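PDB 2AE8: imidazoleglycerol-phosphate dehydratase, which catalyses the manganese-dependent dehydration of imidazoleglycerol phosphate to imidazoleacetol phosphate, the sixth step of histidine biosynthesis. Local coordinates for residues Phe62-Met66 with His187-Glu191; Gly119-Met125 with Lys195-Ala200. One frame throughout, in Å; residues are numbered along the deposited sequence.

Helix 186-205 serves both contacts: its first turns face helix 61-74 across a magnesium ion in contact 1, and its middle lies on strand 118-125 in contact 2. The two centres are 14 Å apart, yet the contacts meet through M125, the last strand residue of contact 2. There M125 CE lies 4.1 Å from E191 CD, and M125 O is 3.5 Å from H188 ND1, as packing in both cases. The M125 side chain is about 5 Å from a bound magnesium at its nearest atoms. Contact 1 thus holds metal ligands, while contact 2 packs the middle of the same helix on strand 118-125 and includes K195, a substrate-binding residue by similarity.

Contact 1: Phe62-Met66 with His187-Glu191; sequences FLNHM and HHEIE. With MG (magnesium ion), chain L; MG (magnesium ion), chain T.
The contact belongs to the metal site of the dehydratase, where H65 on helix 61-74 meets H187 and E191 on helix 186-205 round one magnesium. That ion is held by H187 NE2 at 2.4 Å and by E191 OE1 at 2.1 Å. H65 NE2 approaches to 2.8 Å of the same magnesium, which lies at the edge of the imidazole and in its plane; this is long for a magnesium-nitrogen bond, and H65 was deposited in two conformers, so its bond is the less certain one. In this conformer water 1 links the two sides, 2.8 Å from H65 NE2 and donating to E191 OE2 over 3.0 Å. The H65 ring and the E191 carboxylate are turned 83° apart.

Apolar contacts flank the metal ligands. With CG anti to its backbone N (chi1 -176°), F62 extends toward helix 186-205 and sets its edge toward the face of H187 in an offset edge-to-face pair, planes at 82° and F62 CE1 3.8 Å from H187 CE1. The CE2 side of the same ring edge meets I190, F62 CE2 to I190 CG2 being 3.7 Å. M66, a selenomethionine bent at its second and third torsions, brings SE to 4.0 Å of I190 CG2.

H92 of a second subunit also binds this ion, whereas H188 binds another magnesium, shared with H91 and E95 of that subunit. The coordination therefore implies a site completed only by assembly; the same residues bind manganese in another structure of this protein, consistent with magnesium standing in for the cofactor here.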
loop_
_atom_site.group_PDB
_atom_site.type_symbol
_atom_site.label_atom_id
_atom_site.label_comp_id
_atom_site.label_asym_id
_atom_site.label_seq_id
_atom_site.Cartn_x
_atom_site.Cartn_y
_atom_site.Cartn_z
ATOM N N PHE B 62 -18.600 4.025 -43.645
ATOM C CA PHE B 62 -18.335 2.904 -42.751
ATOM C C PHE B 62 -19.642 2.206 -42.394
ATOM O O PHE B 62 -19.680 0.986 -42.301
ATOM C CB PHE B 62 -17.577 3.347 -41.481
ATOM C CG PHE B 62 -17.206 2.200 -40.577
ATOM C CD1 PHE B 62 -16.145 1.360 -40.899
ATOM C CD2 PHE B 62 -17.949 1.935 -39.423
ATOM C CE1 PHE B 62 -15.806 0.282 -40.068
ATOM C CE2 PHE B 62 -17.612 0.865 -38.585
ATOM C CZ PHE B 62 -16.541 0.037 -38.911
ATOM N N LEU B 63 -20.704 2.987 -42.210
ATOM C CA LEU B 63 -22.020 2.441 -41.888
ATOM C C LEU B 63 -22.549 1.597 -43.056
ATOM O O LEU B 63 -23.108 0.525 -42.836
ATOM C CB LEU B 63 -23.011 3.546 -41.497
ATOM C CG LEU B 63 -24.363 3.104 -40.911
ATOM C CD1 LEU B 63 -24.204 2.220 -39.679
ATOM C CD2 LEU B 63 -25.243 4.323 -40.609
ATOM N N ASN B 64 -22.321 2.062 -44.289
ATOM C CA ASN B 64 -22.626 1.249 -45.484
ATOM C C ASN B 64 -22.031 -0.150 -45.415
ATOM O O ASN B 64 -22.736 -1.140 -45.639
ATOM C CB ASN B 64 -22.181 1.956 -46.772
ATOM C CG ASN B 64 -23.083 3.119 -47.134
ATOM O OD1 ASN B 64 -24.095 3.358 -46.483
ATOM N ND2 ASN B 64 -22.713 3.859 -48.170
ATOM N N HIS B 65 -20.743 -0.241 -45.088
ATOM C CA HIS B 65 -20.072 -1.531 -45.042
ATOM C C HIS B 65 -20.661 -2.427 -43.954
ATOM O O HIS B 65 -20.906 -3.628 -44.187
ATOM C CB HIS B 65 -18.555 -1.373 -44.853
ATOM C CG HIS B 65 -17.810 -2.679 -44.830
ATOM N ND1 HIS B 65 -18.010 -3.670 -45.769
ATOM C CD2 HIS B 65 -16.851 -3.147 -43.994
ATOM C CE1 HIS B 65 -17.227 -4.701 -45.496
ATOM N NE2 HIS B 65 -16.513 -4.410 -44.423
HETATM N N MSE B 66 -20.890 -1.848 -42.775
HETATM C CA MSE B 66 -21.432 -2.615 -41.633
HETATM C C MSE B 66 -22.857 -3.159 -41.896
HETATM O O MSE B 66 -23.172 -4.316 -41.576
HETATM C CB MSE B 66 -21.397 -1.765 -40.356
HETATM C CG MSE B 66 -19.968 -1.473 -39.827
HETATM SE SE MSE B 66 -18.823 -3.071 -39.536
HETATM C CE MSE B 66 -17.726 -2.991 -41.132
ATOM N N HIS B 187 -11.408 -1.679 -36.152
ATOM C CA HIS B 187 -12.187 -2.120 -37.311
ATOM C C HIS B 187 -12.657 -3.567 -37.084
ATOM O O HIS B 187 -13.832 -3.881 -37.272
ATOM C CB HIS B 187 -11.357 -1.990 -38.603
ATOM C CG HIS B 187 -12.141 -2.240 -39.851
ATOM N ND1 HIS B 187 -12.426 -1.244 -40.765
ATOM C CD2 HIS B 187 -12.727 -3.367 -40.326
ATOM C CE1 HIS B 187 -13.139 -1.751 -41.758
ATOM N NE2 HIS B 187 -13.330 -3.037 -41.518
ATOM N N HIS B 188 -11.742 -4.424 -36.633
ATOM C CA HIS B 188 -12.039 -5.811 -36.327
ATOM C C HIS B 188 -13.065 -5.929 -35.207
ATOM O O HIS B 188 -13.937 -6.808 -35.235
ATOM C CB HIS B 188 -10.766 -6.548 -35.896
ATOM C CG HIS B 188 -9.793 -6.770 -37.007
ATOM N ND1 HIS B 188 -8.547 -7.310 -36.798
ATOM C CD2 HIS B 188 -9.874 -6.510 -38.338
ATOM C CE1 HIS B 188 -7.906 -7.391 -37.953
ATOM N NE2 HIS B 188 -8.690 -6.911 -38.902
ATOM N N GLU B 189 -12.940 -5.053 -34.206
ATOM C CA GLU B 189 -13.815 -5.088 -33.045
ATOM C C GLU B 189 -15.258 -4.821 -33.466
ATOM O O GLU B 189 -16.166 -5.556 -33.114
ATOM C CB GLU B 189 -13.365 -4.032 -32.024
ATOM C CG GLU B 189 -12.147 -4.433 -31.171
ATOM C CD GLU B 189 -11.498 -3.238 -30.458
ATOM O OE1 GLU B 189 -12.012 -2.093 -30.543
ATOM O OE2 GLU B 189 -10.429 -3.441 -29.858
ATOM N N ILE B 190 -15.460 -3.733 -34.186
ATOM C CA ILE B 190 -16.777 -3.377 -34.667
ATOM C C ILE B 190 -17.325 -4.432 -35.641
ATOM O O ILE B 190 -18.492 -4.814 -35.566
ATOM C CB ILE B 190 -16.730 -1.996 -35.336
ATOM C CG1 ILE B 190 -16.292 -0.948 -34.292
ATOM C CG2 ILE B 190 -18.104 -1.645 -35.905
ATOM C CD1 ILE B 190 -15.844 0.387 -34.893
ATOM N N GLU B 191 -16.479 -4.891 -36.552
ATOM C CA GLU B 191 -16.898 -5.896 -37.526
ATOM C C GLU B 191 -17.325 -7.203 -36.867
ATOM O O GLU B 191 -18.375 -7.749 -37.206
ATOM C CB GLU B 191 -15.817 -6.122 -38.586
ATOM C CG GLU B 191 -16.194 -7.153 -39.624
ATOM C CD GLU B 191 -15.471 -6.960 -40.948
ATOM O OE1 GLU B 191 -14.671 -6.008 -41.089
ATOM O OE2 GLU B 191 -15.707 -7.773 -41.856
HETATM MG MG MG L . -14.301 -4.804 -42.785
HETATM MG MG MG T . -8.335 -6.964 -41.050
HETATM O O HOH W 1 -15.128 -6.848 -44.695
HETATM O O HOH W 2 -10.719 -6.826 -41.778
HETATM O O HOH W 3 -6.138 -6.943 -40.691
HETATM O O HOH W 4 -7.774 -9.011 -41.073
#

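Contact 2: Gly119-Met125 with Lys195-Ala200; sequences GTMYIPM and KAFSRA
K195 NZ is gripped by two partners: water 5, which accepts from it at 2.7 Å, and the Y118 hydroxyl of a neighbouring (third) subunit. The water in turn donates to P124 O over 2.8 Å, so the amine at the end of the helix side chain is tied indirectly to the strand backbone. A bend at the third torsion carries the lysine chain past I123, which it crosses at about a right angle, with K195 CE 4.0 Å from I123 CG2.

The other branch of I123 drops onto the helix backbone, where CG1 lies 3.6 Å from A196 N and also packs against the A196 methyl. Two residues earlier, M121 (selenomethionine) also points toward the helix. Its CG stands anti to the backbone N (chi1 -173°) and comes 3.7 Å from R199 CB. The chain then bends at its second torsion, and the M121 side chain crosses R199 obliquely, its SE 3.9 Å from R199 CD. Farther along the arginine, R199 NE makes a hydrogen bond with H73 ND1 on helix 61-74.

At the start of the strand the backbones themselves meet. G119, with no side chain in the way, directs a CA-H at A200 O, the CA to O distance being 3.5 Å and the angle at hydrogen 164°. The A200 methyl packs 3.6 Å from G119 O in return.

Strand and helix segments run nearly antiparallel, at 151°. Small alanines next to the sheet and side chains from alternate strand residues make this the helix-on-sheet packing of one half-domain in the duplicated beta-alpha-beta sandwich, where strand 118-125 is an outermost strand within its chain.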
loop_
_atom_site.group_PDB
_atom_site.type_symbol
_atom_site.label_atom_id
_atom_site.label_comp_id
_atom_site.label_asym_id
_atom_site.label_seq_id
_atom_site.Cartn_x
_atom_site.Cartn_y
_atom_site.Cartn_z
ATOM N N GLY B 119 -30.759 -16.732 -30.023
ATOM C CA GLY B 119 -29.566 -16.920 -30.859
ATOM C C GLY B 119 -28.311 -16.396 -30.176
ATOM O O GLY B 119 -28.338 -15.304 -29.596
ATOM N N THR B 120 -27.240 -17.188 -30.235
ATOM C CA THR B 120 -25.909 -16.808 -29.732
ATOM C C THR B 120 -24.851 -17.045 -30.818
ATOM O O THR B 120 -24.819 -18.115 -31.439
ATOM C CB THR B 120 -25.548 -17.626 -28.469
ATOM O OG1 THR B 120 -26.417 -17.246 -27.397
ATOM C CG2 THR B 120 -24.104 -17.367 -28.017
HETATM N N MSE B 121 -23.984 -16.059 -31.048
HETATM C CA MSE B 121 -22.888 -16.220 -32.004
HETATM C C MSE B 121 -21.545 -15.685 -31.467
HETATM O O MSE B 121 -21.479 -14.580 -30.940
HETATM C CB MSE B 121 -23.222 -15.517 -33.320
HETATM C CG MSE B 121 -22.217 -15.785 -34.421
HETATM SE SE MSE B 121 -22.479 -17.617 -35.099
HETATM C CE MSE B 121 -20.870 -17.849 -36.011
ATOM N N TYR B 122 -20.496 -16.484 -31.626
ATOM C CA TYR B 122 -19.133 -16.030 -31.399
ATOM C C TYR B 122 -18.515 -15.752 -32.764
ATOM O O TYR B 122 -18.634 -16.578 -33.693
ATOM C CB TYR B 122 -18.323 -17.106 -30.670
ATOM C CG TYR B 122 -18.505 -17.145 -29.167
ATOM C CD1 TYR B 122 -19.550 -17.860 -28.586
ATOM C CD2 TYR B 122 -17.613 -16.493 -28.328
ATOM C CE1 TYR B 122 -19.711 -17.910 -27.203
ATOM C CE2 TYR B 122 -17.760 -16.547 -26.949
ATOM C CZ TYR B 122 -18.804 -17.253 -26.396
ATOM O OH TYR B 122 -18.933 -17.294 -25.033
ATOM N N ILE B 123 -17.895 -14.587 -32.912
ATOM C CA ILE B 123 -17.148 -14.287 -34.131
ATOM C C ILE B 123 -15.723 -13.816 -33.799
ATOM O O ILE B 123 -15.559 -12.815 -33.087
ATOM C CB ILE B 123 -17.826 -13.190 -34.983
ATOM C CG1 ILE B 123 -19.197 -13.649 -35.516
ATOM C CG2 ILE B 123 -16.870 -12.719 -36.138
ATOM C CD1 ILE B 123 -19.118 -14.632 -36.657
ATOM N N PRO B 124 -14.708 -14.509 -34.344
ATOM C CA PRO B 124 -13.342 -14.055 -34.233
ATOM C C PRO B 124 -12.979 -13.182 -35.444
ATOM O O PRO B 124 -13.484 -13.410 -36.565
ATOM C CB PRO B 124 -12.565 -15.361 -34.262
ATOM C CG PRO B 124 -13.392 -16.235 -35.259
ATOM C CD PRO B 124 -14.810 -15.763 -35.129
HETATM N N MSE B 125 -12.165 -12.162 -35.209
HETATM C CA MSE B 125 -11.630 -11.339 -36.281
HETATM C C MSE B 125 -10.175 -11.087 -35.941
HETATM O O MSE B 125 -9.864 -10.142 -35.227
HETATM C CB MSE B 125 -12.380 -10.004 -36.399
HETATM C CG MSE B 125 -13.764 -10.077 -37.001
HETATM SE SE MSE B 125 -13.743 -10.550 -38.926
HETATM C CE MSE B 125 -12.408 -9.268 -39.540
ATOM N N LYS B 195 -21.040 -8.736 -37.216
ATOM C CA LYS B 195 -21.199 -10.106 -37.693
ATOM C C LYS B 195 -21.939 -10.991 -36.684
ATOM O O LYS B 195 -22.883 -11.701 -37.035
ATOM C CB LYS B 195 -19.855 -10.744 -38.084
ATOM C CG LYS B 195 -19.199 -10.174 -39.383
ATOM C CD LYS B 195 -17.893 -10.924 -39.784
ATOM C CE LYS B 195 -18.109 -12.450 -39.970
ATOM N NZ LYS B 195 -16.917 -13.121 -40.614
ATOM N N ALA B 196 -21.512 -10.948 -35.426
ATOM C CA ALA B 196 -22.115 -11.768 -34.389
ATOM C C ALA B 196 -23.568 -11.388 -34.121
ATOM O O ALA B 196 -24.397 -12.267 -33.974
ATOM C CB ALA B 196 -21.294 -11.697 -33.095
ATOM N N PHE B 197 -23.873 -10.099 -34.016
ATOM C CA PHE B 197 -25.253 -9.688 -33.790
ATOM C C PHE B 197 -26.171 -10.167 -34.927
ATOM O O PHE B 197 -27.251 -10.696 -34.675
ATOM C CB PHE B 197 -25.374 -8.168 -33.677
ATOM C CG PHE B 197 -26.813 -7.689 -33.600
ATOM C CD1 PHE B 197 -27.513 -7.747 -32.402
ATOM C CD2 PHE B 197 -27.474 -7.218 -34.750
ATOM C CE1 PHE B 197 -28.839 -7.323 -32.320
ATOM C CE2 PHE B 197 -28.801 -6.806 -34.684
ATOM C CZ PHE B 197 -29.487 -6.848 -33.464
ATOM N N SER B 198 -25.735 -9.950 -36.171
ATOM C CA SER B 198 -26.515 -10.307 -37.365
ATOM C C SER B 198 -26.804 -11.799 -37.376
ATOM O O SER B 198 -27.930 -12.210 -37.623
ATOM C CB SER B 198 -25.737 -9.981 -38.627
ATOM O OG SER B 198 -25.359 -8.633 -38.640
ATOM N N ARG B 199 -25.775 -12.601 -37.130
ATOM C CA ARG B 199 -25.916 -14.036 -37.160
ATOM C C ARG B 199 -26.820 -14.516 -36.045
ATOM O O ARG B 199 -27.693 -15.335 -36.279
ATOM C CB ARG B 199 -24.564 -14.728 -37.085
ATOM C CG ARG B 199 -23.754 -14.616 -38.357
ATOM C CD ARG B 199 -23.002 -15.903 -38.602
ATOM N NE ARG B 199 -22.897 -16.150 -40.038
ATOM C CZ ARG B 199 -22.956 -17.349 -40.610
ATOM N NH1 ARG B 199 -23.113 -18.457 -39.888
ATOM N NH2 ARG B 199 -22.843 -17.432 -41.917
ATOM N N ALA B 200 -26.610 -13.999 -34.835
ATOM C CA ALA B 200 -27.451 -14.341 -33.683
ATOM C C ALA B 200 -28.911 -13.972 -33.943
ATOM O O ALA B 200 -29.820 -14.747 -33.611
ATOM C CB ALA B 200 -26.953 -13.624 -32.410
HETATM O O HOH W 5 -14.930 -13.859 -38.945
#